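PDB 5F8V: aminotransferase, class V family protein from Trichomonas vaginalis, which probably catalyses the pyridoxal-phosphate-dependent transfer of the amino group between O-phospho-L-serine and 2-oxoglutarate, the second step of serine biosynthesis from 3-phosphoglycerate. Local coordinates for residues C227-D232 with C241-P246; L115-V120 with P222-C227; F307-G312 with D319-F324. All coordinates share one frame; numbering follows the deposited sequence.

Interaction 1. Residues C227-D232 with C241-P246; sequences CPITMD and CMYNTP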
# COMPACT_ATOMS: atom_id res chain seq x y z
N CYS A 227 13.10 -11.61 -7.69
CA CYS A 227 11.77 -11.03 -7.54
C CYS A 227 11.41 -11.10 -6.06
O CYS A 227 11.49 -12.18 -5.48
CB CYS A 227 10.74 -11.79 -8.36
SG CYS A 227 9.14 -10.98 -8.42
N PRO A 228 11.03 -9.96 -5.43
CA PRO A 228 10.48 -10.04 -4.09
C PRO A 228 9.25 -10.93 -4.10
O PRO A 228 8.43 -10.81 -5.00
CB PRO A 228 10.11 -8.59 -3.79
CG PRO A 228 11.14 -7.82 -4.54
CD PRO A 228 11.17 -8.55 -5.85
N ILE A 229 9.14 -11.82 -3.12
CA ILE A 229 8.10 -12.85 -3.16
C ILE A 229 6.67 -12.29 -3.25
O ILE A 229 5.86 -12.86 -3.98
CB ILE A 229 8.21 -13.87 -2.01
CG1 ILE A 229 7.33 -15.11 -2.31
CG2 ILE A 229 7.83 -13.24 -0.67
CD1 ILE A 229 7.56 -16.27 -1.37
N THR A 230 6.37 -11.18 -2.56
CA THR A 230 5.01 -10.56 -2.65
C THR A 230 4.72 -9.94 -4.02
O THR A 230 3.56 -9.71 -4.36
CB THR A 230 4.75 -9.48 -1.56
OG1 THR A 230 5.80 -8.50 -1.59
CG2 THR A 230 4.67 -10.11 -0.18
N MET A 231 5.77 -9.65 -4.79
CA MET A 231 5.64 -9.12 -6.15
C MET A 231 5.62 -10.19 -7.25
O MET A 231 5.56 -9.85 -8.44
CB MET A 231 6.78 -8.13 -6.42
CG MET A 231 6.78 -6.91 -5.50
SD MET A 231 8.26 -5.89 -5.69
CE MET A 231 8.14 -5.42 -7.40
N ASP A 232 5.69 -11.47 -6.86
CA ASP A 232 5.49 -12.58 -7.79
C ASP A 232 3.99 -12.80 -7.84
O ASP A 232 3.38 -13.21 -6.85
CB ASP A 232 6.21 -13.84 -7.29
CG ASP A 232 6.16 -15.00 -8.29
OD1 ASP A 232 5.31 -15.02 -9.22
OD2 ASP A 232 6.97 -15.93 -8.13
N CYS A 241 -4.71 -13.21 -2.99
CA CYS A 241 -4.21 -11.89 -2.57
C CYS A 241 -4.10 -11.69 -1.06
O CYS A 241 -4.10 -10.55 -0.58
CB CYS A 241 -5.03 -10.77 -3.20
SG CYS A 241 -4.81 -10.71 -4.97
N MET A 242 -3.97 -12.79 -0.32
CA MET A 242 -3.85 -12.77 1.13
C MET A 242 -2.70 -13.69 1.54
O MET A 242 -2.80 -14.47 2.49
CB MET A 242 -5.19 -13.18 1.78
CG MET A 242 -6.25 -12.09 1.65
SD MET A 242 -7.73 -12.37 2.65
CE MET A 242 -8.83 -13.10 1.42
N TYR A 243 -1.59 -13.58 0.80
CA TYR A 243 -0.34 -14.20 1.21
C TYR A 243 0.10 -13.52 2.49
O TYR A 243 0.54 -14.17 3.44
CB TYR A 243 0.73 -14.07 0.13
CG TYR A 243 2.11 -14.47 0.62
CD1 TYR A 243 3.06 -13.50 0.98
CD2 TYR A 243 2.46 -15.81 0.77
CE1 TYR A 243 4.31 -13.86 1.46
CE2 TYR A 243 3.71 -16.19 1.23
CZ TYR A 243 4.63 -15.21 1.58
OH TYR A 243 5.88 -15.58 2.05
N ASN A 244 -0.00 -12.19 2.49
CA ASN A 244 0.15 -11.40 3.70
C ASN A 244 -1.09 -10.53 3.82
O ASN A 244 -2.07 -10.76 3.11
CB ASN A 244 1.46 -10.59 3.65
CG ASN A 244 1.44 -9.46 2.62
OD1 ASN A 244 0.89 -9.61 1.52
ND2 ASN A 244 2.04 -8.34 2.98
N THR A 245 -1.08 -9.55 4.73
CA THR A 245 -2.26 -8.73 4.95
C THR A 245 -2.50 -7.78 3.76
O THR A 245 -1.64 -6.97 3.43
CB THR A 245 -2.15 -7.91 6.24
OG1 THR A 245 -1.61 -8.73 7.28
CG2 THR A 245 -3.53 -7.40 6.67
N PRO A 246 -3.68 -7.89 3.11
CA PRO A 246 -4.00 -6.99 2.00
C PRO A 246 -4.40 -5.60 2.52
O PRO A 246 -4.75 -5.47 3.69
CB PRO A 246 -5.20 -7.68 1.35
CG PRO A 246 -5.90 -8.31 2.50
CD PRO A 246 -4.82 -8.78 3.43
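The contact bridges the loops at the two ends of helix 233-238, beside the cofactor site of the second subunit in this class V aminotransferase dimer. Ile229 and Thr230, on the single 3-10 turn 229-231, meet Tyr243 and Asn244 of the loop that leaves the helix. The Tyr243 ring reaches across to the turn because its CG stands anti to the backbone N (chi1 169°). Thr230 and Ile229 both cross this side chain at about a right angle. The methyl CG2 of Thr230 approaches the ring obliquely and lies 3.9 Å from Tyr243 CD1. Ile229 sits further out along the ring, with its CG2 4.2 Å from Tyr243 CE1. Its other branch carries CD1 to 3.9 Å from Tyr243 OH, so the hydroxyl end rests against aliphatic carbon. Ile235 of the intervening helix touches both Ile229 and Tyr243 and adds to the apolar packing. The Thr230 methyl also borders Asn244, at 4.2 Å from its OD1. The turn itself is closed by the backbone bond from Met231 N to Pro228 O, 2.9 Å long. Asp232 then serves as the N-cap of the helix, and its OD1 also forms a salt bridge with Arg234. Asn244 ND2 and Thr245 OG1 hydrogen-bond to the pyridoxal-phosphate-lysine residue of the second subunit, and Ile229 N bonds to Glu111 of that subunit. The loop 241-246 thus helps complete the cofactor site of the other chain. Across the two loops the contact is van der Waals packing of methyl groups on a ring, without a directional polar bond. Aliphatic carbons meet the Tyr243 ring, while the amide nitrogen of the adjacent Asn244 is used on the cofactor-lysine of the second subunit.

Interaction 2. Residues L115-V120 with P222-C227; sequences LAFPGV and PVKPFC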
# COMPACT_ATOMS: atom_id res chain seq x y z
N LEU A 115 16.54 -1.86 -14.40
CA LEU A 115 16.69 -3.20 -13.81
C LEU A 115 17.69 -4.08 -14.57
O LEU A 115 18.37 -4.89 -13.96
CB LEU A 115 15.33 -3.90 -13.71
CG LEU A 115 14.32 -3.33 -12.71
CD1 LEU A 115 12.94 -3.93 -12.96
CD2 LEU A 115 14.74 -3.55 -11.27
N ALA A 116 17.75 -3.93 -15.90
CA ALA A 116 18.77 -4.55 -16.75
C ALA A 116 18.86 -6.07 -16.57
O ALA A 116 19.86 -6.59 -16.09
CB ALA A 116 20.14 -3.90 -16.51
N PHE A 117 17.79 -6.77 -16.95
CA PHE A 117 17.78 -8.22 -16.90
C PHE A 117 18.73 -8.75 -17.99
O PHE A 117 18.52 -8.43 -19.16
CB PHE A 117 16.36 -8.77 -17.08
CG PHE A 117 15.48 -8.53 -15.88
CD1 PHE A 117 14.57 -7.48 -15.87
CD2 PHE A 117 15.55 -9.36 -14.77
CE1 PHE A 117 13.75 -7.26 -14.76
CE2 PHE A 117 14.73 -9.14 -13.66
CZ PHE A 117 13.82 -8.09 -13.67
N PRO A 118 19.79 -9.50 -17.62
CA PRO A 118 20.77 -9.98 -18.61
C PRO A 118 20.12 -10.65 -19.81
O PRO A 118 19.20 -11.46 -19.65
CB PRO A 118 21.59 -11.00 -17.82
CG PRO A 118 21.57 -10.48 -16.43
CD PRO A 118 20.18 -9.91 -16.25
N GLY A 119 20.57 -10.27 -21.01
CA GLY A 119 20.12 -10.89 -22.25
C GLY A 119 18.76 -10.45 -22.75
O GLY A 119 18.19 -11.12 -23.61
N VAL A 120 18.23 -9.34 -22.23
CA VAL A 120 16.93 -8.83 -22.66
C VAL A 120 17.10 -7.46 -23.27
O VAL A 120 17.58 -6.53 -22.60
CB VAL A 120 15.90 -8.77 -21.51
CG1 VAL A 120 14.55 -8.31 -22.03
CG2 VAL A 120 15.77 -10.13 -20.82
N PRO A 222 8.21 -18.37 -16.47
CA PRO A 222 9.04 -18.39 -15.27
C PRO A 222 9.37 -16.97 -14.80
O PRO A 222 9.67 -16.12 -15.64
CB PRO A 222 10.30 -19.12 -15.72
CG PRO A 222 10.41 -18.79 -17.17
CD PRO A 222 8.99 -18.70 -17.68
N VAL A 223 9.28 -16.73 -13.50
CA VAL A 223 9.68 -15.45 -12.89
C VAL A 223 11.20 -15.26 -12.91
O VAL A 223 11.95 -16.23 -12.76
CB VAL A 223 9.14 -15.33 -11.44
CG1 VAL A 223 9.84 -16.30 -10.49
CG2 VAL A 223 9.26 -13.89 -10.93
N LYS A 224 11.66 -14.03 -13.12
CA LYS A 224 13.09 -13.73 -13.15
C LYS A 224 13.67 -13.78 -11.73
O LYS A 224 12.96 -13.47 -10.78
CB LYS A 224 13.36 -12.34 -13.75
CG LYS A 224 13.15 -12.23 -15.25
CD LYS A 224 14.35 -12.78 -16.01
CE LYS A 224 14.11 -12.72 -17.50
NZ LYS A 224 15.14 -13.48 -18.25
N PRO A 225 14.98 -14.14 -11.59
CA PRO A 225 15.61 -14.15 -10.26
C PRO A 225 15.52 -12.80 -9.53
O PRO A 225 15.43 -11.74 -10.16
CB PRO A 225 17.08 -14.48 -10.57
CG PRO A 225 17.09 -15.07 -11.93
CD PRO A 225 15.96 -14.39 -12.66
N PHE A 226 15.55 -12.86 -8.20
CA PHE A 226 15.53 -11.69 -7.31
C PHE A 226 14.18 -10.96 -7.26
O PHE A 226 14.12 -9.82 -6.81
CB PHE A 226 16.68 -10.71 -7.60
CG PHE A 226 18.01 -11.39 -7.79
CD1 PHE A 226 18.71 -11.90 -6.70
CD2 PHE A 226 18.55 -11.54 -9.06
CE1 PHE A 226 19.93 -12.54 -6.88
CE2 PHE A 226 19.77 -12.18 -9.25
CZ PHE A 226 20.46 -12.68 -8.15
N CYS A 227 13.10 -11.61 -7.69
CA CYS A 227 11.77 -11.03 -7.54
C CYS A 227 11.41 -11.10 -6.06
O CYS A 227 11.49 -12.18 -5.48
CB CYS A 227 10.74 -11.79 -8.36
SG CYS A 227 9.14 -10.98 -8.42
O HOH W 1 17.36 -12.12 -17.47
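Phe117 and Lys224 cross obliquely, with the aliphatic part of the lysine running past the CD2 and CE2 atoms of the phenyl ring. The ring carbon CE2 of Phe117 comes to 3.5 Å from Lys224 CB, which comes at the ring obliquely. CG and CD of the lysine continue the contact, and both lie 3.8 Å from Phe117 CD2. A bend at chi2 (-80°) turns the lysine chain along these ring atoms and sends its amine on towards the turn 117-120. There NZ gives a hydrogen bond of 2.7 Å to a water, and the same water donates to Pro118 O at 2.9 Å. The two segments are therefore joined by carbon packing at the base of the lysine and by a water bridge at its tip. Lys224 NZ has a further, weak hydrogen bond to Gly91 O. Val120 borders the amine end, with CG2 4.3 Å from Lys224 NZ. The opposing loops each carry a type II beta turn, Phe117 to Val120 and Lys224 to Cys227. At the subunit interface, Phe226 of the second subunit meets the Phe117 ring. Within the chain, Phe87 of helix 78-89 packs edge-to-face with Phe117, and Ile90 touches Phe117, Val120 and Lys224. The contact thus joins the connection from helix 103-115 to the outermost strand 121-124 with the long loop that runs from strand 209-215 to helix 233-238, beside the end of helix 78-89.

Interaction 3. Residues F307-G312 with D319-F324; sequences FFRPDG and DADAKF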
# COMPACT_ATOMS: atom_id res chain seq x y z
N PHE A 307 -4.18 22.36 -21.03
CA PHE A 307 -4.33 23.52 -21.89
C PHE A 307 -3.41 24.63 -21.40
O PHE A 307 -3.00 24.64 -20.24
CB PHE A 307 -5.79 23.98 -22.02
CG PHE A 307 -6.46 24.34 -20.71
CD1 PHE A 307 -6.99 23.36 -19.88
CD2 PHE A 307 -6.62 25.68 -20.35
CE1 PHE A 307 -7.63 23.70 -18.70
CE2 PHE A 307 -7.26 26.02 -19.16
CZ PHE A 307 -7.77 25.03 -18.34
N PHE A 308 -3.08 25.54 -22.30
CA PHE A 308 -2.03 26.51 -22.06
C PHE A 308 -2.44 27.90 -22.51
O PHE A 308 -3.37 28.07 -23.28
CB PHE A 308 -0.77 26.10 -22.81
CG PHE A 308 -0.19 24.80 -22.34
CD1 PHE A 308 0.82 24.78 -21.40
CD2 PHE A 308 -0.66 23.60 -22.86
CE1 PHE A 308 1.35 23.57 -20.96
CE2 PHE A 308 -0.14 22.39 -22.42
CZ PHE A 308 0.87 22.38 -21.47
N ARG A 309 -1.68 28.88 -22.03
CA ARG A 309 -1.68 30.22 -22.62
C ARG A 309 -1.34 30.03 -24.10
O ARG A 309 -0.69 29.03 -24.44
CB ARG A 309 -0.62 31.11 -21.97
CG ARG A 309 -0.90 31.49 -20.53
CD ARG A 309 0.27 32.21 -19.86
NE ARG A 309 1.51 31.43 -19.95
CZ ARG A 309 2.49 31.62 -20.84
NH1 ARG A 309 2.43 32.58 -21.76
NH2 ARG A 309 3.55 30.81 -20.82
N PRO A 310 -1.75 30.96 -24.98
CA PRO A 310 -1.58 30.78 -26.43
C PRO A 310 -0.19 30.31 -26.92
O PRO A 310 -0.10 29.53 -27.88
CB PRO A 310 -1.91 32.17 -26.99
CG PRO A 310 -2.85 32.75 -26.00
CD PRO A 310 -2.31 32.29 -24.68
N ASP A 311 0.87 30.77 -26.24
CA ASP A 311 2.25 30.38 -26.55
C ASP A 311 2.90 29.53 -25.45
O ASP A 311 4.12 29.42 -25.36
CB ASP A 311 3.11 31.64 -26.85
CG ASP A 311 3.05 32.69 -25.73
OD1 ASP A 311 2.78 32.33 -24.56
OD2 ASP A 311 3.26 33.89 -26.03
N GLY A 312 2.07 28.88 -24.63
CA GLY A 312 2.54 28.24 -23.40
C GLY A 312 3.27 26.91 -23.55
O GLY A 312 3.92 26.45 -22.61
N ASP A 319 4.52 32.94 -13.84
CA ASP A 319 3.80 34.10 -13.31
C ASP A 319 2.49 34.35 -14.06
O ASP A 319 1.47 34.60 -13.43
CB ASP A 319 4.67 35.36 -13.38
CG ASP A 319 5.87 35.29 -12.46
OD1 ASP A 319 5.71 34.92 -11.28
OD2 ASP A 319 6.98 35.63 -12.91
N ALA A 320 2.54 34.29 -15.39
CA ALA A 320 1.33 34.42 -16.23
C ALA A 320 0.36 33.26 -16.01
O ALA A 320 -0.86 33.47 -15.96
CB ALA A 320 1.70 34.53 -17.70
N ASP A 321 0.89 32.04 -15.90
CA ASP A 321 0.10 30.87 -15.50
C ASP A 321 -0.58 31.10 -14.15
O ASP A 321 -1.77 30.84 -13.99
CB ASP A 321 0.98 29.61 -15.37
CG ASP A 321 1.50 29.08 -16.71
OD1 ASP A 321 1.19 29.61 -17.79
OD2 ASP A 321 2.24 28.08 -16.64
N ALA A 322 0.20 31.58 -13.17
CA ALA A 322 -0.30 31.81 -11.81
C ALA A 322 -1.53 32.71 -11.74
O ALA A 322 -2.36 32.53 -10.85
CB ALA A 322 0.81 32.35 -10.91
N LYS A 323 -1.66 33.66 -12.66
CA LYS A 323 -2.82 34.57 -12.69
C LYS A 323 -4.14 33.84 -12.95
O LYS A 323 -5.10 34.05 -12.21
CB LYS A 323 -2.63 35.68 -13.73
CG LYS A 323 -1.69 36.79 -13.33
CD LYS A 323 -1.50 37.77 -14.49
CE LYS A 323 -0.87 39.07 -14.04
NZ LYS A 323 0.49 38.86 -13.46
N PHE A 324 -4.19 33.00 -13.98
CA PHE A 324 -5.41 32.20 -14.25
C PHE A 324 -5.63 31.10 -13.21
O PHE A 324 -6.77 30.80 -12.86
CB PHE A 324 -5.41 31.59 -15.66
CG PHE A 324 -6.64 30.78 -15.97
CD1 PHE A 324 -6.58 29.39 -16.06
CD2 PHE A 324 -7.88 31.40 -16.14
CE1 PHE A 324 -7.72 28.64 -16.33
CE2 PHE A 324 -9.02 30.66 -16.40
CZ PHE A 324 -8.94 29.28 -16.50
O HOH W 2 0.62 28.03 -20.13
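Ala320 meets Arg309 with its methyl group, and is the first residue of 319-324 to touch 307-312. Its CB lies 3.5 Å from Arg309 CD, obliquely placed against the guanidinium. Asp321 follows and carries the polar link. Its OD1 accepts a hydrogen bond from Arg309 NE at 2.8 Å, with an N-H...O angle of 156°, and the pair forms a salt bridge. The oxygen lies in the guanidinium plane, at its edge, and is met nearly along its C-O axis. The two flat groups are nevertheless turned 38° from each other. A bend at chi3 (-55°) swings the arginine head round so that NE addresses the aspartate. A water further ties OD1 to the backbone N of Arg309, so this oxygen has two donors. Asp321 OD2 is satisfied by Gly344 N, which helps to fix the carboxylate. The other end of the guanidinium is held as well. NH1 pairs with Asp311 OD1 in a salt bridge whose hydrogen bond is weak, and NH2 bonds to Asn315 O. One arginine between two aspartates makes a small charge network, which would help keep both carboxylates ionised. One helical turn after Ala320, Phe324 points to Phe307, and the side chains cross at about a right angle. CE1 of Phe324 stands 3.9 Å from Phe307 CE2, near the plane of the Phe307 ring and at its edge. Both rings also meet Phe291 and Phe345, while Met365 of helix 355-367 touches each of them. The contact therefore packs helix 318-329 against the end of strand 304-307, next to strand 345-348 and helix 355-367.

From the N terminus, interaction 2 comes first. Its segment 115-120 follows helix 103-115, and the contact closes a long loop of 101 residues that includes several strands of the seven-stranded sheet. Interaction 1 starts at Cys227, the residue both contacts share, and closes a short loop round helix 233-238. The two are in series, neither nested nor crossed, and they touch where Asp232 packs on Val223. Both also reach the second subunit. Interaction 3 comes last. It closes a local loop between strand 304-307 and helix 318-329, with its centre about 45 Å from each of the other two, and touches no other chain of the assembly.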